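Local coordinates for protein 361aa long hypothetical D-aminopeptidase (Pyrococcus horikoshii, PDB 2DRH) that is of unknown function but probably acts as an aminopeptidase of the peptidase S58 (DmpA) family, at residues Lys20-His31 with Arg160-Gly171; Arg49-Pro57 with Ile92-Asn100. All blocks are in the same frame, centred on the assembly; numbering follows the deposited sequence.

Contact 1. Residues Lys20-His31 with Arg160-Gly171; sequences KITDVKGVKVGH and RADEDFEEGAVG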
loop_
_atom_site.group_PDB
_atom_site.type_symbol
_atom_site.label_atom_id
_atom_site.label_comp_id
_atom_site.label_asym_id
_atom_site.label_seq_id
_atom_site.Cartn_x
_atom_site.Cartn_y
_atom_site.Cartn_z
ATOM N N LYS A 20 -28.599 12.396 7.395
ATOM C CA LYS A 20 -27.463 13.184 6.931
ATOM C C LYS A 20 -26.264 12.795 7.783
ATOM O O LYS A 20 -26.422 12.261 8.887
ATOM C CB LYS A 20 -27.731 14.679 7.093
ATOM C CG LYS A 20 -28.769 15.270 6.149
ATOM C CD LYS A 20 -29.036 16.724 6.529
ATOM C CE LYS A 20 -30.034 17.401 5.599
ATOM N NZ LYS A 20 -29.419 17.802 4.293
ATOM N N ILE A 21 -25.066 13.068 7.278
ATOM C CA ILE A 21 -23.847 12.736 8.004
ATOM C C ILE A 21 -23.819 13.350 9.412
ATOM O O ILE A 21 -23.182 12.813 10.316
ATOM C CB ILE A 21 -22.597 13.193 7.220
ATOM C CG1 ILE A 21 -21.341 12.624 7.874
ATOM C CG2 ILE A 21 -22.544 14.718 7.155
ATOM C CD1 ILE A 21 -20.062 12.889 7.090
ATOM N N THR A 22 -24.517 14.469 9.591
ATOM C CA THR A 22 -24.564 15.151 10.885
ATOM C C THR A 22 -25.403 14.412 11.929
ATOM O O THR A 22 -25.577 14.898 13.048
ATOM C CB THR A 22 -25.103 16.581 10.750
ATOM O OG1 THR A 22 -26.320 16.562 9.997
ATOM C CG2 THR A 22 -24.088 17.466 10.050
ATOM N N ASP A 23 -25.941 13.253 11.559
ATOM C CA ASP A 23 -26.702 12.462 12.515
ATOM C C ASP A 23 -25.658 11.899 13.466
ATOM O O ASP A 23 -25.976 11.377 14.534
ATOM C CB ASP A 23 -27.474 11.333 11.827
ATOM C CG ASP A 23 -28.797 11.803 11.255
ATOM O OD1 ASP A 23 -29.491 12.570 11.948
ATOM O OD2 ASP A 23 -29.152 11.404 10.127
ATOM N N VAL A 24 -24.397 12.003 13.053
ATOM C CA VAL A 24 -23.287 11.573 13.894
ATOM C C VAL A 24 -23.082 12.823 14.747
ATOM O O VAL A 24 -22.540 13.826 14.278
ATOM C CB VAL A 24 -22.018 11.274 13.057
ATOM C CG1 VAL A 24 -20.865 10.878 13.972
ATOM C CG2 VAL A 24 -22.302 10.147 12.069
ATOM N N LYS A 25 -23.556 12.768 15.988
ATOM C CA LYS A 25 -23.482 13.904 16.899
ATOM C C LYS A 25 -22.128 14.603 16.916
ATOM O O LYS A 25 -21.087 13.969 17.110
ATOM C CB LYS A 25 -23.854 13.472 18.325
ATOM C CG LYS A 25 -22.815 12.601 19.012
ATOM C CD LYS A 25 -22.864 11.160 18.521
ATOM C CE LYS A 25 -21.602 10.398 18.901
ATOM N NZ LYS A 25 -20.430 10.905 18.125
ATOM N N GLY A 26 -22.154 15.917 16.719
ATOM C CA GLY A 26 -20.925 16.687 16.728
ATOM C C GLY A 26 -20.448 17.066 15.341
ATOM O O GLY A 26 -19.827 18.116 15.162
ATOM N N VAL A 27 -20.729 16.215 14.357
ATOM C CA VAL A 27 -20.317 16.490 12.981
ATOM C C VAL A 27 -21.120 17.667 12.438
ATOM O O VAL A 27 -22.320 17.771 12.681
ATOM C CB VAL A 27 -20.527 15.245 12.072
ATOM C CG1 VAL A 27 -20.235 15.589 10.611
ATOM C CG2 VAL A 27 -19.614 14.119 12.532
ATOM N N LYS A 28 -20.451 18.556 11.711
ATOM C CA LYS A 28 -21.106 19.725 11.137
ATOM C C LYS A 28 -20.649 19.984 9.700
ATOM O O LYS A 28 -19.506 19.690 9.345
ATOM C CB LYS A 28 -20.830 20.942 12.020
ATOM C CG LYS A 28 -21.464 20.820 13.415
ATOM C CD LYS A 28 -20.938 21.869 14.377
ATOM C CE LYS A 28 -21.258 23.277 13.910
ATOM N NZ LYS A 28 -20.516 24.297 14.714
ATOM N N VAL A 29 -21.556 20.526 8.883
ATOM C CA VAL A 29 -21.274 20.820 7.475
ATOM C C VAL A 29 -21.643 22.257 7.104
ATOM O O VAL A 29 -22.738 22.729 7.420
ATOM C CB VAL A 29 -22.054 19.875 6.524
ATOM C CG1 VAL A 29 -21.736 20.215 5.079
ATOM C CG2 VAL A 29 -21.700 18.427 6.806
ATOM N N GLY A 30 -20.722 22.939 6.429
ATOM C CA GLY A 30 -20.957 24.310 6.009
ATOM C C GLY A 30 -20.622 24.490 4.539
ATOM O O GLY A 30 -19.705 23.840 4.033
ATOM N N HIS A 31 -21.356 25.371 3.859
ATOM C CA HIS A 31 -21.150 25.630 2.432
ATOM C C HIS A 31 -20.936 27.101 2.082
ATOM O O HIS A 31 -21.357 28.002 2.804
ATOM C CB HIS A 31 -22.369 25.203 1.604
ATOM C CG HIS A 31 -22.706 23.750 1.684
ATOM N ND1 HIS A 31 -21.809 22.755 1.365
ATOM C CD2 HIS A 31 -23.882 23.128 1.938
ATOM C CE1 HIS A 31 -22.418 21.585 1.408
ATOM N NE2 HIS A 31 -23.677 21.784 1.753
ATOM N N ARG A 160 -19.762 28.456 9.004
ATOM C CA ARG A 160 -21.172 28.258 8.670
ATOM C C ARG A 160 -21.570 26.806 8.949
ATOM O O ARG A 160 -22.749 26.458 8.907
ATOM C CB ARG A 160 -21.434 28.528 7.187
ATOM C CG ARG A 160 -21.400 29.976 6.720
ATOM C CD ARG A 160 -21.722 30.007 5.221
ATOM N NE ARG A 160 -21.815 31.353 4.658
ATOM C CZ ARG A 160 -22.055 31.608 3.374
ATOM N NH1 ARG A 160 -22.229 30.611 2.517
ATOM N NH2 ARG A 160 -22.115 32.860 2.940
ATOM N N ALA A 161 -20.584 25.958 9.221
ATOM C CA ALA A 161 -20.852 24.545 9.466
ATOM C C ALA A 161 -21.824 24.303 10.613
ATOM O O ALA A 161 -21.702 24.908 11.678
ATOM C CB ALA A 161 -19.549 23.807 9.735
ATOM N N ASP A 162 -22.797 23.427 10.384
ATOM C CA ASP A 162 -23.761 23.082 11.420
ATOM C C ASP A 162 -24.494 21.787 11.088
ATOM O O ASP A 162 -24.195 21.130 10.086
ATOM C CB ASP A 162 -24.760 24.229 11.649
ATOM C CG ASP A 162 -25.821 24.311 10.576
ATOM O OD1 ASP A 162 -25.475 24.601 9.410
ATOM O OD2 ASP A 162 -27.008 24.081 10.907
ATOM N N GLU A 163 -25.441 21.423 11.947
ATOM C CA GLU A 163 -26.232 20.202 11.805
ATOM C C GLU A 163 -27.013 20.136 10.497
ATOM O O GLU A 163 -26.922 19.163 9.748
ATOM C CB GLU A 163 -27.215 20.085 12.975
ATOM C CG GLU A 163 -26.578 20.011 14.368
ATOM C CD GLU A 163 -25.628 21.162 14.671
ATOM O OE1 GLU A 163 -25.988 22.334 14.419
ATOM O OE2 GLU A 163 -24.516 20.890 15.175
ATOM N N ASP A 164 -27.804 21.168 10.241
ATOM C CA ASP A 164 -28.611 21.235 9.035
ATOM C C ASP A 164 -27.725 21.805 7.925
ATOM O O ASP A 164 -26.927 22.716 8.161
ATOM C CB ASP A 164 -29.819 22.147 9.284
ATOM C CG ASP A 164 -30.847 22.100 8.160
ATOM O OD1 ASP A 164 -31.481 21.039 7.959
ATOM O OD2 ASP A 164 -31.022 23.137 7.480
ATOM N N PHE A 165 -27.837 21.251 6.726
ATOM C CA PHE A 165 -27.047 21.747 5.609
ATOM C C PHE A 165 -27.714 21.365 4.303
ATOM O O PHE A 165 -28.270 20.280 4.172
ATOM C CB PHE A 165 -25.609 21.212 5.677
ATOM C CG PHE A 165 -25.489 19.728 5.468
ATOM C CD1 PHE A 165 -25.352 19.200 4.186
ATOM C CD2 PHE A 165 -25.506 18.859 6.552
ATOM C CE1 PHE A 165 -25.233 17.828 3.984
ATOM C CE2 PHE A 165 -25.387 17.480 6.367
ATOM C CZ PHE A 165 -25.250 16.962 5.079
ATOM N N GLU A 166 -27.683 22.280 3.345
ATOM C CA GLU A 166 -28.295 22.044 2.048
ATOM C C GLU A 166 -27.519 21.026 1.223
ATOM O O GLU A 166 -26.311 20.846 1.403
ATOM C CB GLU A 166 -28.397 23.355 1.270
ATOM C CG GLU A 166 -29.268 24.400 1.939
ATOM C CD GLU A 166 -29.461 25.628 1.070
ATOM O OE1 GLU A 166 -28.449 26.274 0.717
ATOM O OE2 GLU A 166 -30.624 25.948 0.739
ATOM N N GLU A 167 -28.232 20.359 0.321
ATOM C CA GLU A 167 -27.635 19.361 -0.551
ATOM C C GLU A 167 -27.904 19.751 -1.998
ATOM O O GLU A 167 -28.740 20.611 -2.264
ATOM C CB GLU A 167 -28.209 17.974 -0.232
ATOM C CG GLU A 167 -27.774 17.465 1.147
ATOM C CD GLU A 167 -28.319 16.094 1.485
ATOM O OE1 GLU A 167 -28.298 15.203 0.609
ATOM O OE2 GLU A 167 -28.752 15.897 2.641
ATOM N N GLY A 168 -27.186 19.134 -2.931
ATOM C CA GLY A 168 -27.379 19.464 -4.332
ATOM C C GLY A 168 -26.258 20.339 -4.864
ATOM O O GLY A 168 -25.100 20.159 -4.497
ATOM N N ALA A 169 -26.593 21.301 -5.716
ATOM C CA ALA A 169 -25.577 22.175 -6.297
ATOM C C ALA A 169 -25.230 23.338 -5.370
ATOM O O ALA A 169 -25.586 24.486 -5.627
ATOM C CB ALA A 169 -26.053 22.697 -7.654
ATOM N N VAL A 170 -24.519 23.030 -4.294
ATOM C CA VAL A 170 -24.134 24.038 -3.319
ATOM C C VAL A 170 -22.713 23.748 -2.856
ATOM O O VAL A 170 -22.237 22.620 -2.979
ATOM C CB VAL A 170 -25.104 24.013 -2.101
ATOM C CG1 VAL A 170 -26.519 24.419 -2.547
ATOM C CG2 VAL A 170 -25.141 22.613 -1.492
ATOM N N GLY A 171 -22.033 24.762 -2.330
ATOM C CA GLY A 171 -20.670 24.563 -1.869
ATOM C C GLY A 171 -19.785 23.959 -2.951
ATOM O O GLY A 171 -19.783 24.423 -4.094
HETATM O O HOH W 1 -24.636 24.772 6.543
#
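Val29 and Asp162 exchange two backbone hydrogen bonds, the straighter running from Val29 N to Asp162 O (3.0 Å). This single antiparallel bridge fastens the loop after helix 151-160 to strand 28-36, an outer strand of the chain's four-stranded mixed sheet. Next to it, Gly30 lies so close that any CB would run into Ala161 N.

The tight part is built round Phe165. Its chi1 of 67° sets CG between the backbone N and carbonyl carbon and swings the ring in over strand 28-36, where Val29 CB sits 3.6 Å from Phe165 CG against one face. Lys20 covers the opposite face. Its chain passes over the ring, then turns at chi4 (-78°) to hold NZ above the centre, a cation-pi contact of 4.2 Å from Lys20 NZ to the Phe165 centroid. The same ammonium makes a salt bridge to Glu167 OE2 (2.6 Å from Lys20 NZ), on the lone pair pointing away from the other carboxylate oxygen, and a bond to Phe165 O. Glu167 OE2 is shared with Lys2, so two lysines probably keep the buried carboxylate ionised. At the ring's edge, Thr22 OG1 donates to Glu163 O over 2.7 Å. His31 NE2 donates to Glu166 O, 2.8 Å away, while Val170 CG2 rests over one face of the imidazole.

The outer side is looser and charged. Lys28 and Glu163 run alongside each other in the same direction, yet their charged ends do not meet. Glu166 and Asp164 are exposed, and water 1 lies within hydrogen-bonding distance of both Val29 O and Asp162 OD1. Arg160, extended from CG to NE, lies on this outer side, its NE paired with Glu156 and its NH1 donating to His31 O at 2.8 Å.

Contact 2. Residues Arg49-Pro57 with Ile92-Asn100; sequences RTGVTAILP and IETPIILTN
Thr50 and Asn100 open the pairing side chain to side chain: Asn100 ND2 donates to Thr50 OG1 (2.9 Å), which lies in the plane of the amide. That hydroxyl is also bonded to Asp138 OD2, so a valine here would probably leave both Asn100 ND2 and Asp138 without this partner and the amide freer to turn. At Gly51 a hydroxyl does the work of a backbone N-H, Thr99 OG1 reaching Gly51 O at 3.0 Å. Val52 CG1 then meets Ile97 CG2, and regular antiparallel pairing begins. Thr53 forms a hydrogen-bonded pair with Leu98; its own OG1 turns to Ala172 N and His31 ND1. Ala54 faces Ile97 in a non-hydrogen-bonded pair, where a chi2 of -66° folds Ile97 CD1 back to 3.6 Å from Ala54 CB. Ile55 pairs with Ile96 through two 2.7 Å bonds (Ile55 N to Ile96 O, Ile96 N to Ile55 O), and its CD1 reaches Leu98 CD1. Beyond, Leu56 touches Pro95 and Pro57 touches Ile92. Strand 48-56 thus runs between strands 28-36 and 96-100, while helix 151-160 packs on Val52, Ala54 and Ile97, and helix 104-118 on Pro95, Ile97 and Thr99.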
loop_
_atom_site.group_PDB
_atom_site.type_symbol
_atom_site.label_atom_id
_atom_site.label_comp_id
_atom_site.label_asym_id
_atom_site.label_seq_id
_atom_site.Cartn_x
_atom_site.Cartn_y
_atom_site.Cartn_z
ATOM N N ARG A 49 -19.131 28.722 -11.405
ATOM C CA ARG A 49 -20.053 27.767 -10.804
ATOM C C ARG A 49 -19.204 26.817 -9.962
ATOM O O ARG A 49 -18.962 25.678 -10.347
ATOM C CB ARG A 49 -20.783 26.986 -11.901
ATOM C CG ARG A 49 -21.533 27.844 -12.930
ATOM C CD ARG A 49 -22.876 28.356 -12.412
ATOM N NE ARG A 49 -23.681 28.974 -13.472
ATOM C CZ ARG A 49 -23.474 30.194 -13.969
ATOM N NH1 ARG A 49 -22.485 30.951 -13.504
ATOM N NH2 ARG A 49 -24.253 30.657 -14.939
ATOM N N THR A 50 -18.735 27.301 -8.818
ATOM C CA THR A 50 -17.897 26.491 -7.952
ATOM C C THR A 50 -18.197 26.811 -6.487
ATOM O O THR A 50 -19.213 27.434 -6.183
ATOM C CB THR A 50 -16.392 26.734 -8.274
ATOM O OG1 THR A 50 -15.591 25.774 -7.582
ATOM C CG2 THR A 50 -15.962 28.130 -7.861
ATOM N N GLY A 51 -17.330 26.383 -5.579
ATOM C CA GLY A 51 -17.574 26.655 -4.174
ATOM C C GLY A 51 -16.692 25.862 -3.239
ATOM O O GLY A 51 -15.729 25.226 -3.667
ATOM N N VAL A 52 -17.041 25.889 -1.956
ATOM C CA VAL A 52 -16.290 25.199 -0.922
ATOM C C VAL A 52 -17.233 24.574 0.098
ATOM O O VAL A 52 -18.253 25.161 0.459
ATOM C CB VAL A 52 -15.351 26.183 -0.177
ATOM C CG1 VAL A 52 -14.642 25.476 0.976
ATOM C CG2 VAL A 52 -14.334 26.763 -1.142
ATOM N N THR A 53 -16.892 23.375 0.554
ATOM C CA THR A 53 -17.691 22.679 1.550
ATOM C C THR A 53 -16.752 22.225 2.663
ATOM O O THR A 53 -15.703 21.624 2.400
ATOM C CB THR A 53 -18.399 21.443 0.957
ATOM O OG1 THR A 53 -19.351 21.857 -0.031
ATOM C CG2 THR A 53 -19.114 20.663 2.054
ATOM N N ALA A 54 -17.132 22.517 3.902
ATOM C CA ALA A 54 -16.324 22.152 5.053
ATOM C C ALA A 54 -17.025 21.127 5.940
ATOM O O ALA A 54 -18.214 21.247 6.213
ATOM C CB ALA A 54 -15.998 23.401 5.863
ATOM N N ILE A 55 -16.284 20.112 6.371
ATOM C CA ILE A 55 -16.832 19.090 7.252
ATOM C C ILE A 55 -15.978 19.074 8.515
ATOM O O ILE A 55 -14.764 18.855 8.454
ATOM C CB ILE A 55 -16.810 17.662 6.617
ATOM C CG1 ILE A 55 -17.599 17.637 5.303
ATOM C CG2 ILE A 55 -17.428 16.654 7.582
ATOM C CD1 ILE A 55 -16.749 17.859 4.061
ATOM N N LEU A 56 -16.620 19.324 9.653
ATOM C CA LEU A 56 -15.939 19.336 10.943
ATOM C C LEU A 56 -16.232 18.026 11.659
ATOM O O LEU A 56 -17.393 17.654 11.825
ATOM C CB LEU A 56 -16.440 20.503 11.801
ATOM C CG LEU A 56 -16.095 21.935 11.386
ATOM C CD1 LEU A 56 -16.438 22.176 9.925
ATOM C CD2 LEU A 56 -16.855 22.905 12.288
ATOM N N PRO A 57 -15.182 17.295 12.065
ATOM C CA PRO A 57 -15.350 16.020 12.768
ATOM C C PRO A 57 -16.186 16.192 14.040
ATOM O O PRO A 57 -17.027 15.349 14.359
ATOM C CB PRO A 57 -13.916 15.599 13.061
ATOM C CG PRO A 57 -13.182 16.129 11.861
ATOM C CD PRO A 57 -13.770 17.512 11.707
ATOM N N ILE A 92 -7.006 12.709 11.903
ATOM C CA ILE A 92 -7.424 13.902 11.168
ATOM C C ILE A 92 -7.360 15.016 12.209
ATOM O O ILE A 92 -7.914 14.873 13.304
ATOM C CB ILE A 92 -8.858 13.763 10.611
ATOM C CG1 ILE A 92 -8.837 12.885 9.352
ATOM C CG2 ILE A 92 -9.433 15.135 10.291
ATOM C CD1 ILE A 92 -10.184 12.730 8.680
ATOM N N GLU A 93 -6.678 16.112 11.877
ATOM C CA GLU A 93 -6.485 17.209 12.824
ATOM C C GLU A 93 -6.911 18.568 12.312
ATOM O O GLU A 93 -6.478 19.603 12.831
ATOM C CB GLU A 93 -5.010 17.274 13.231
ATOM C CG GLU A 93 -4.047 17.296 12.047
ATOM C CD GLU A 93 -2.588 17.353 12.468
ATOM O OE1 GLU A 93 -2.194 16.598 13.390
ATOM O OE2 GLU A 93 -1.831 18.142 11.864
ATOM N N THR A 94 -7.761 18.563 11.295
ATOM C CA THR A 94 -8.232 19.793 10.704
ATOM C C THR A 94 -9.604 19.547 10.132
ATOM O O THR A 94 -10.000 18.399 9.930
ATOM C CB THR A 94 -7.330 20.228 9.522
ATOM O OG1 THR A 94 -7.489 19.294 8.440
ATOM C CG2 THR A 94 -5.850 20.271 9.945
ATOM N N PRO A 95 -10.375 20.620 9.903
ATOM C CA PRO A 95 -11.689 20.358 9.322
ATOM C C PRO A 95 -11.407 19.855 7.902
ATOM O O PRO A 95 -10.333 20.116 7.349
ATOM C CB PRO A 95 -12.375 21.728 9.353
ATOM C CG PRO A 95 -11.257 22.698 9.402
ATOM C CD PRO A 95 -10.238 22.030 10.298
ATOM N N ILE A 96 -12.358 19.126 7.328
ATOM C CA ILE A 96 -12.198 18.564 5.993
ATOM C C ILE A 96 -12.777 19.514 4.963
ATOM O O ILE A 96 -13.931 19.905 5.049
ATOM C CB ILE A 96 -12.903 17.210 5.898
ATOM C CG1 ILE A 96 -12.492 16.345 7.093
ATOM C CG2 ILE A 96 -12.545 16.527 4.575
ATOM C CD1 ILE A 96 -13.240 15.033 7.193
ATOM N N ILE A 97 -11.961 19.868 3.979
ATOM C CA ILE A 97 -12.359 20.815 2.953
ATOM C C ILE A 97 -12.439 20.196 1.571
ATOM O O ILE A 97 -11.566 19.424 1.158
ATOM C CB ILE A 97 -11.366 22.013 2.906
ATOM C CG1 ILE A 97 -11.245 22.649 4.296
ATOM C CG2 ILE A 97 -11.832 23.048 1.887
ATOM C CD1 ILE A 97 -12.524 23.318 4.773
ATOM N N LEU A 98 -13.502 20.551 0.861
ATOM C CA LEU A 98 -13.728 20.071 -0.487
ATOM C C LEU A 98 -13.882 21.298 -1.374
ATOM O O LEU A 98 -14.466 22.300 -0.957
ATOM C CB LEU A 98 -15.001 19.223 -0.543
ATOM C CG LEU A 98 -15.127 18.130 0.529
ATOM C CD1 LEU A 98 -16.370 17.291 0.265
ATOM C CD2 LEU A 98 -13.894 17.257 0.528
ATOM N N THR A 99 -13.334 21.223 -2.582
ATOM C CA THR A 99 -13.436 22.315 -3.539
ATOM C C THR A 99 -13.067 21.805 -4.931
ATOM O O THR A 99 -13.008 20.599 -5.148
ATOM C CB THR A 99 -12.531 23.496 -3.151
ATOM O OG1 THR A 99 -12.838 24.611 -3.996
ATOM C CG2 THR A 99 -11.049 23.130 -3.284
ATOM N N ASN A 100 -12.840 22.702 -5.885
ATOM C CA ASN A 100 -12.501 22.238 -7.226
ATOM C C ASN A 100 -11.013 21.921 -7.335
ATOM O O ASN A 100 -10.191 22.421 -6.558
ATOM C CB ASN A 100 -12.926 23.261 -8.293
ATOM C CG ASN A 100 -12.089 24.523 -8.272
ATOM O OD1 ASN A 100 -10.913 24.511 -8.638
ATOM N ND2 ASN A 100 -12.694 25.626 -7.840
#

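How the contacts relate
Both contacts reach the same four-stranded sheet, contact 1 through strand 28-36 and contact 2 through strands 48-56 and 96-100. Strands 28-36 and 48-56 are joined by Gly30 O to Ala54 N and Lys28 O to Leu56 N. Contact 2 is nested within the chain loop that contact 1 closes. It is wholly buried, a regular strand pairing lined by aliphatic side chains, with hydroxyls and an amide at one end. In contact 1, only partly buried, the loop 160-171 docks on the edge of strand 28-36 away from strand 48-56, held by one backbone bridge, side-chain donors on backbone carbonyls, a salt bridge and a ring packed on both faces. Ala161 CB also packs on Leu56 CD1.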